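Side-chain contacts in CG8862 (Drosophila melanogaster, PDB 3ISM), which probably cleaves DNA and RNA as a magnesium-dependent endonuclease G of the mitochondrion, captured here in complex with its protein inhibitor: residues 133-138 and 215-220; 141-146 and 206-211. One frame throughout, in Å; residues are numbered along the deposited sequence.

Contact 1 of 2, residues 133-138 and 215-220; sequences NRDAWN and ISNDTP. With MG (magnesium ion), chain F.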
loop_
_atom_site.group_PDB
_atom_site.type_symbol
_atom_site.label_atom_id
_atom_site.label_comp_id
_atom_site.label_asym_id
_atom_site.label_seq_id
_atom_site.Cartn_x
_atom_site.Cartn_y
_atom_site.Cartn_z
ATOM N N ASN B 133 -6.765 -13.605 16.591
ATOM C CA ASN B 133 -8.072 -12.943 16.765
ATOM C C ASN B 133 -8.786 -13.420 18.030
ATOM O O ASN B 133 -9.237 -12.603 18.846
ATOM C CB ASN B 133 -8.980 -13.160 15.542
ATOM C CG ASN B 133 -10.388 -12.561 15.721
ATOM O OD1 ASN B 133 -10.554 -11.400 16.130
ATOM N ND2 ASN B 133 -11.408 -13.356 15.409
ATOM N N ARG B 134 -8.844 -14.738 18.206
ATOM C CA ARG B 134 -9.623 -15.338 19.291
ATOM C C ARG B 134 -8.847 -15.440 20.596
ATOM O O ARG B 134 -9.423 -15.711 21.640
ATOM C CB ARG B 134 -10.156 -16.719 18.889
ATOM C CG ARG B 134 -10.913 -16.710 17.564
ATOM C CD ARG B 134 -11.538 -18.074 17.233
ATOM N NE ARG B 134 -11.784 -18.149 15.793
ATOM C CZ ARG B 134 -12.232 -19.223 15.150
ATOM N NH1 ARG B 134 -12.407 -19.179 13.834
ATOM N NH2 ARG B 134 -12.497 -20.331 15.811
ATOM N N ASP B 135 -7.545 -15.188 20.538
ATOM C CA ASP B 135 -6.687 -15.365 21.704
ATOM C C ASP B 135 -5.821 -14.118 21.966
ATOM O O ASP B 135 -6.326 -13.110 22.479
ATOM C CB ASP B 135 -5.853 -16.639 21.534
ATOM C CG ASP B 135 -6.712 -17.898 21.526
ATOM O OD1 ASP B 135 -7.113 -18.364 22.616
ATOM O OD2 ASP B 135 -6.987 -18.430 20.430
ATOM N N ALA B 136 -4.545 -14.184 21.596
ATOM C CA ALA B 136 -3.586 -13.095 21.803
ATOM C C ALA B 136 -4.110 -11.673 21.473
ATOM O O ALA B 136 -3.945 -10.746 22.266
ATOM C CB ALA B 136 -2.292 -13.380 21.030
ATOM N N TRP B 137 -4.732 -11.501 20.317
ATOM C CA TRP B 137 -5.267 -10.179 19.953
ATOM C C TRP B 137 -6.420 -9.764 20.878
ATOM O O TRP B 137 -6.515 -8.602 21.276
ATOM C CB TRP B 137 -5.692 -10.150 18.478
ATOM C CG TRP B 137 -6.109 -8.793 17.971
ATOM C CD1 TRP B 137 -7.369 -8.403 17.615
ATOM C CD2 TRP B 137 -5.262 -7.656 17.748
ATOM N NE1 TRP B 137 -7.363 -7.096 17.198
ATOM C CE2 TRP B 137 -6.081 -6.616 17.265
ATOM C CE3 TRP B 137 -3.891 -7.420 17.902
ATOM C CZ2 TRP B 137 -5.574 -5.353 16.933
ATOM C CZ3 TRP B 137 -3.385 -6.157 17.570
ATOM C CH2 TRP B 137 -4.229 -5.144 17.101
ATOM N N ASN B 138 -7.291 -10.710 21.221
ATOM C CA ASN B 138 -8.334 -10.449 22.222
ATOM C C ASN B 138 -7.732 -10.033 23.570
ATOM O O ASN B 138 -8.263 -9.148 24.243
ATOM C CB ASN B 138 -9.264 -11.657 22.397
ATOM C CG ASN B 138 -10.258 -11.471 23.541
ATOM O OD1 ASN B 138 -10.335 -12.297 24.445
ATOM N ND2 ASN B 138 -11.022 -10.390 23.500
ATOM N N ILE B 215 0.063 -16.935 17.660
ATOM C CA ILE B 215 0.914 -16.568 18.781
ATOM C C ILE B 215 0.593 -17.489 19.948
ATOM O O ILE B 215 -0.577 -17.771 20.214
ATOM C CB ILE B 215 0.679 -15.096 19.211
ATOM C CG1 ILE B 215 1.094 -14.144 18.090
ATOM C CG2 ILE B 215 1.480 -14.768 20.481
ATOM C CD1 ILE B 215 0.658 -12.743 18.330
ATOM N N SER B 216 1.637 -17.954 20.633
ATOM C CA SER B 216 1.474 -18.751 21.842
ATOM C C SER B 216 0.579 -18.072 22.896
ATOM O O SER B 216 0.664 -16.858 23.107
ATOM C CB SER B 216 2.844 -19.058 22.441
ATOM O OG SER B 216 2.732 -20.070 23.418
ATOM N N ASN B 217 -0.272 -18.861 23.551
ATOM C CA ASN B 217 -1.176 -18.355 24.597
ATOM C C ASN B 217 -0.456 -17.911 25.882
ATOM O O ASN B 217 -1.031 -17.205 26.713
ATOM C CB ASN B 217 -2.232 -19.416 24.973
ATOM C CG ASN B 217 -3.307 -19.601 23.908
ATOM O OD1 ASN B 217 -3.456 -18.788 22.985
ATOM N ND2 ASN B 217 -4.072 -20.686 24.036
ATOM N N ASP B 218 0.789 -18.336 26.064
ATOM C CA ASP B 218 1.532 -17.914 27.249
ATOM C C ASP B 218 2.366 -16.656 27.028
ATOM O O ASP B 218 3.007 -16.177 27.960
ATOM C CB ASP B 218 2.368 -19.061 27.837
ATOM C CG ASP B 218 3.372 -19.633 26.853
ATOM O OD1 ASP B 218 3.368 -19.230 25.678
ATOM O OD2 ASP B 218 4.182 -20.501 27.263
ATOM N N THR B 219 2.343 -16.125 25.803
ATOM C CA THR B 219 3.106 -14.932 25.463
ATOM C C THR B 219 2.441 -13.665 26.017
ATOM O O THR B 219 1.315 -13.336 25.629
ATOM C CB THR B 219 3.285 -14.787 23.938
ATOM O OG1 THR B 219 3.949 -15.940 23.404
ATOM C CG2 THR B 219 4.119 -13.573 23.623
ATOM N N PRO B 220 3.133 -12.948 26.927
ATOM C CA PRO B 220 2.526 -11.744 27.472
ATOM C C PRO B 220 2.521 -10.641 26.414
ATOM O O PRO B 220 3.435 -10.579 25.584
ATOM C CB PRO B 220 3.444 -11.364 28.645
ATOM C CG PRO B 220 4.474 -12.441 28.740
ATOM C CD PRO B 220 4.492 -13.171 27.447
HETATM MG MG MG F . -11.679 -9.875 17.184
HETATM O O HOH W 1 -10.193 -10.148 18.785
HETATM O O HOH W 2 -2.779 -16.646 21.380
HETATM O O HOH W 3 -12.898 -11.106 18.385
HETATM O O HOH W 4 -13.083 -10.082 15.840
HETATM O O HOH W 5 -10.236 -8.730 16.108
HETATM O O HOH W 6 -12.273 -8.289 18.025
#
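The methyl group of A136 rests on the branched side of I215, with CB of A136 3.9 Å from CB of I215 and 4.0 Å from its CD1. A136 opens helix 136-146, the helix that, with strands 98-101 and 124-127, makes up the beta-beta-alpha-metal motif of the His-Me finger nucleases, and the contact ties its first turn to the loop beyond strand 203-211. In I215, CG1 lies beside the backbone N (chi1 -65°) and the chain runs on extended, which carries CD1 along the methyl group while CG2 flanks it. Next to this apolar patch, D135 and N217 pass obliquely, their carboxylate and amide planes 38° apart, and N217 OD1 approaches D135 CB to 3.5 Å. The carboxylate is engaged by other partners: OD2 accepts from G131 N, and OD1 has a weak bond from N334 ND2 of the inhibitor chain, CG4930.

The polar link across the seam is one water. It accepts from A136 N at 3.0 Å and donates both to I215 O and to N217 OD1, the latter at 2.8 Å. An amide N-H of the first helical turn, where D135 makes no capping bond with its side chain, is thereby satisfied. Farther out, a type I turn from S216 to T219 shapes the loop that presents N217, and a backbone hydrogen bond between I215 and G131 holds the loop just ahead of the turn. Beyond the contact, at the start of 133-138, lies the metal site, where N133 ND2 is held by D98 OD2. N133 OD1 binds the magnesium ion at 2.2 Å, five waters fill the other positions, and one of them also donates to N133 O at 2.6 Å.

Contact 2 of 2, residues 141-146 and 206-211; sequences EAHVRR and ESYVMP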
loop_
_atom_site.group_PDB
_atom_site.type_symbol
_atom_site.label_atom_id
_atom_site.label_comp_id
_atom_site.label_asym_id
_atom_site.label_seq_id
_atom_site.Cartn_x
_atom_site.Cartn_y
_atom_site.Cartn_z
ATOM N N GLU B 141 -6.974 -6.433 23.337
ATOM C CA GLU B 141 -8.268 -5.760 23.436
ATOM C C GLU B 141 -8.781 -5.701 24.882
ATOM O O GLU B 141 -9.159 -4.630 25.373
ATOM C CB GLU B 141 -9.291 -6.428 22.511
ATOM C CG GLU B 141 -9.008 -6.198 21.035
ATOM C CD GLU B 141 -9.848 -7.082 20.128
ATOM O OE1 GLU B 141 -10.154 -8.243 20.518
ATOM O OE2 GLU B 141 -10.177 -6.618 19.013
ATOM N N ALA B 142 -8.762 -6.835 25.575
ATOM C CA ALA B 142 -9.178 -6.890 26.984
ATOM C C ALA B 142 -8.334 -5.998 27.908
ATOM O O ALA B 142 -8.859 -5.407 28.848
ATOM C CB ALA B 142 -9.172 -8.334 27.482
ATOM N N HIS B 143 -7.034 -5.898 27.622
ATOM C CA HIS B 143 -6.112 -5.040 28.381
ATOM C C HIS B 143 -6.449 -3.555 28.224
ATOM O O HIS B 143 -6.434 -2.804 29.191
ATOM C CB HIS B 143 -4.669 -5.291 27.909
ATOM C CG HIS B 143 -3.704 -4.203 28.280
ATOM N ND1 HIS B 143 -3.098 -4.138 29.517
ATOM C CD2 HIS B 143 -3.221 -3.157 27.567
ATOM C CE1 HIS B 143 -2.300 -3.086 29.558
ATOM N NE2 HIS B 143 -2.359 -2.473 28.388
ATOM N N VAL B 144 -6.722 -3.144 26.990
ATOM C CA VAL B 144 -7.114 -1.762 26.679
ATOM C C VAL B 144 -8.424 -1.382 27.387
ATOM O O VAL B 144 -8.548 -0.272 27.908
ATOM C CB VAL B 144 -7.205 -1.527 25.144
ATOM C CG1 VAL B 144 -7.648 -0.111 24.831
ATOM C CG2 VAL B 144 -5.837 -1.819 24.457
ATOM N N ARG B 145 -9.383 -2.307 27.442
ATOM C CA ARG B 145 -10.612 -2.088 28.233
ATOM C C ARG B 145 -10.339 -1.979 29.738
ATOM O O ARG B 145 -10.951 -1.153 30.428
ATOM C CB ARG B 145 -11.660 -3.171 27.966
ATOM C CG ARG B 145 -12.242 -3.135 26.539
ATOM C CD ARG B 145 -13.434 -4.105 26.378
ATOM N NE ARG B 145 -13.005 -5.494 26.222
ATOM C CZ ARG B 145 -12.837 -6.108 25.049
ATOM N NH1 ARG B 145 -13.075 -5.468 23.894
ATOM N NH2 ARG B 145 -12.436 -7.379 25.032
ATOM N N ARG B 146 -9.428 -2.803 30.247
ATOM C CA ARG B 146 -9.074 -2.779 31.681
ATOM C C ARG B 146 -8.296 -1.509 32.049
ATOM O O ARG B 146 -8.295 -1.092 33.209
ATOM C CB ARG B 146 -8.261 -4.019 32.032
ATOM C CG ARG B 146 -8.023 -4.274 33.504
ATOM C CD ARG B 146 -7.262 -5.591 33.696
ATOM N NE ARG B 146 -7.956 -6.735 33.091
ATOM C CZ ARG B 146 -7.550 -7.372 31.987
ATOM N NH1 ARG B 146 -6.443 -6.988 31.358
ATOM N NH2 ARG B 146 -8.254 -8.400 31.510
ATOM N N GLU B 206 0.824 3.978 25.333
ATOM C CA GLU B 206 1.268 2.606 25.085
ATOM C C GLU B 206 1.125 2.323 23.597
ATOM O O GLU B 206 0.218 2.828 22.950
ATOM C CB GLU B 206 0.415 1.586 25.877
ATOM C CG GLU B 206 0.487 1.725 27.385
ATOM C CD GLU B 206 -0.228 0.605 28.138
ATOM O OE1 GLU B 206 -0.785 -0.326 27.510
ATOM O OE2 GLU B 206 -0.242 0.667 29.376
ATOM N N SER B 207 2.029 1.522 23.043
ATOM C CA SER B 207 1.873 1.091 21.656
ATOM C C SER B 207 2.420 -0.306 21.438
ATOM O O SER B 207 3.498 -0.649 21.938
ATOM C CB SER B 207 2.504 2.088 20.672
ATOM O OG SER B 207 3.843 2.354 21.003
ATOM N N TYR B 208 1.664 -1.092 20.674
ATOM C CA TYR B 208 1.925 -2.509 20.463
ATOM C C TYR B 208 1.865 -2.800 18.974
ATOM O O TYR B 208 1.076 -2.189 18.261
ATOM C CB TYR B 208 0.856 -3.362 21.154
ATOM C CG TYR B 208 0.749 -3.151 22.643
ATOM C CD1 TYR B 208 1.350 -4.037 23.532
ATOM C CD2 TYR B 208 0.036 -2.066 23.166
ATOM C CE1 TYR B 208 1.256 -3.845 24.898
ATOM C CE2 TYR B 208 -0.061 -1.865 24.525
ATOM C CZ TYR B 208 0.544 -2.759 25.384
ATOM O OH TYR B 208 0.464 -2.549 26.728
ATOM N N VAL B 209 2.699 -3.734 18.520
ATOM C CA VAL B 209 2.602 -4.289 17.171
ATOM C C VAL B 209 2.622 -5.816 17.308
ATOM O O VAL B 209 3.570 -6.384 17.861
ATOM C CB VAL B 209 3.764 -3.806 16.271
ATOM C CG1 VAL B 209 3.911 -4.678 15.005
ATOM C CG2 VAL B 209 3.575 -2.338 15.902
ATOM N N MET B 210 1.572 -6.480 16.824
ATOM C CA MET B 210 1.526 -7.943 16.923
ATOM C C MET B 210 1.414 -8.535 15.535
ATOM O O MET B 210 0.682 -8.008 14.725
ATOM C CB MET B 210 0.349 -8.393 17.789
ATOM C CG MET B 210 0.426 -7.904 19.235
ATOM S SD MET B 210 -1.043 -8.325 20.188
ATOM C CE MET B 210 -1.011 -10.106 20.185
ATOM N N PRO B 211 2.150 -9.625 15.259
ATOM C CA PRO B 211 2.096 -10.212 13.925
ATOM C C PRO B 211 0.779 -10.971 13.725
ATOM O O PRO B 211 0.249 -11.575 14.671
ATOM C CB PRO B 211 3.305 -11.157 13.911
ATOM C CG PRO B 211 3.440 -11.600 15.371
ATOM C CD PRO B 211 3.041 -10.379 16.173
#
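H143 reaches out from helix 136-146 to meet E206 on strand 203-211, their side chains approaching from opposite directions. With CG anti to the backbone N (chi1 162°), the imidazole extends toward the strand, and NE2 donates to E206 OE1 at 2.8 Å in a nearly straight bond (170° at the hydrogen). The oxygen lies almost in the ring plane and accepts the N-H with its syn lone pair, ring and carboxylate being nearly coplanar. Y208 OH donates to the same oxygen at 2.7 Å from well above the carboxylate plane, giving OE1 two protein donors from two directions. Replacing E206 by an alanine is likely to leave H143 NE2 and Y208 OH without their shared acceptor and the imidazole freer to turn. The next residue, V144, faces the central beta-sheet of this nuclease fold, where the helix lies against I194, V154 and V156 of adjacent strands. R145 then folds back along the helix, one face of its guanidinium over E141 O, while NH1 bonds N107 OD1 and NH2 makes a salt bridge to E335 OE1 of the inhibitor chain, CG4930.

Overall arrangement
Helix 136-146 serves both contacts: its first turn belongs to contact 1 and its last turns to contact 2, whose segments are nested within the chain span closed by contact 1. The centres are 11 Å apart, and M210 joins them. Its CE lies 3.6 Å from both A136 CB and I215 CD1, while its SD is 3.8 Å from W137 CE3. Each contact also holds a residue of the magnesium site, but neither of these touches across its own contact: N133 ligates the ion directly, whereas E141 OE1 lies 2.6 Å from one of its waters. The side chain of H143 is about 14 Å from the metal.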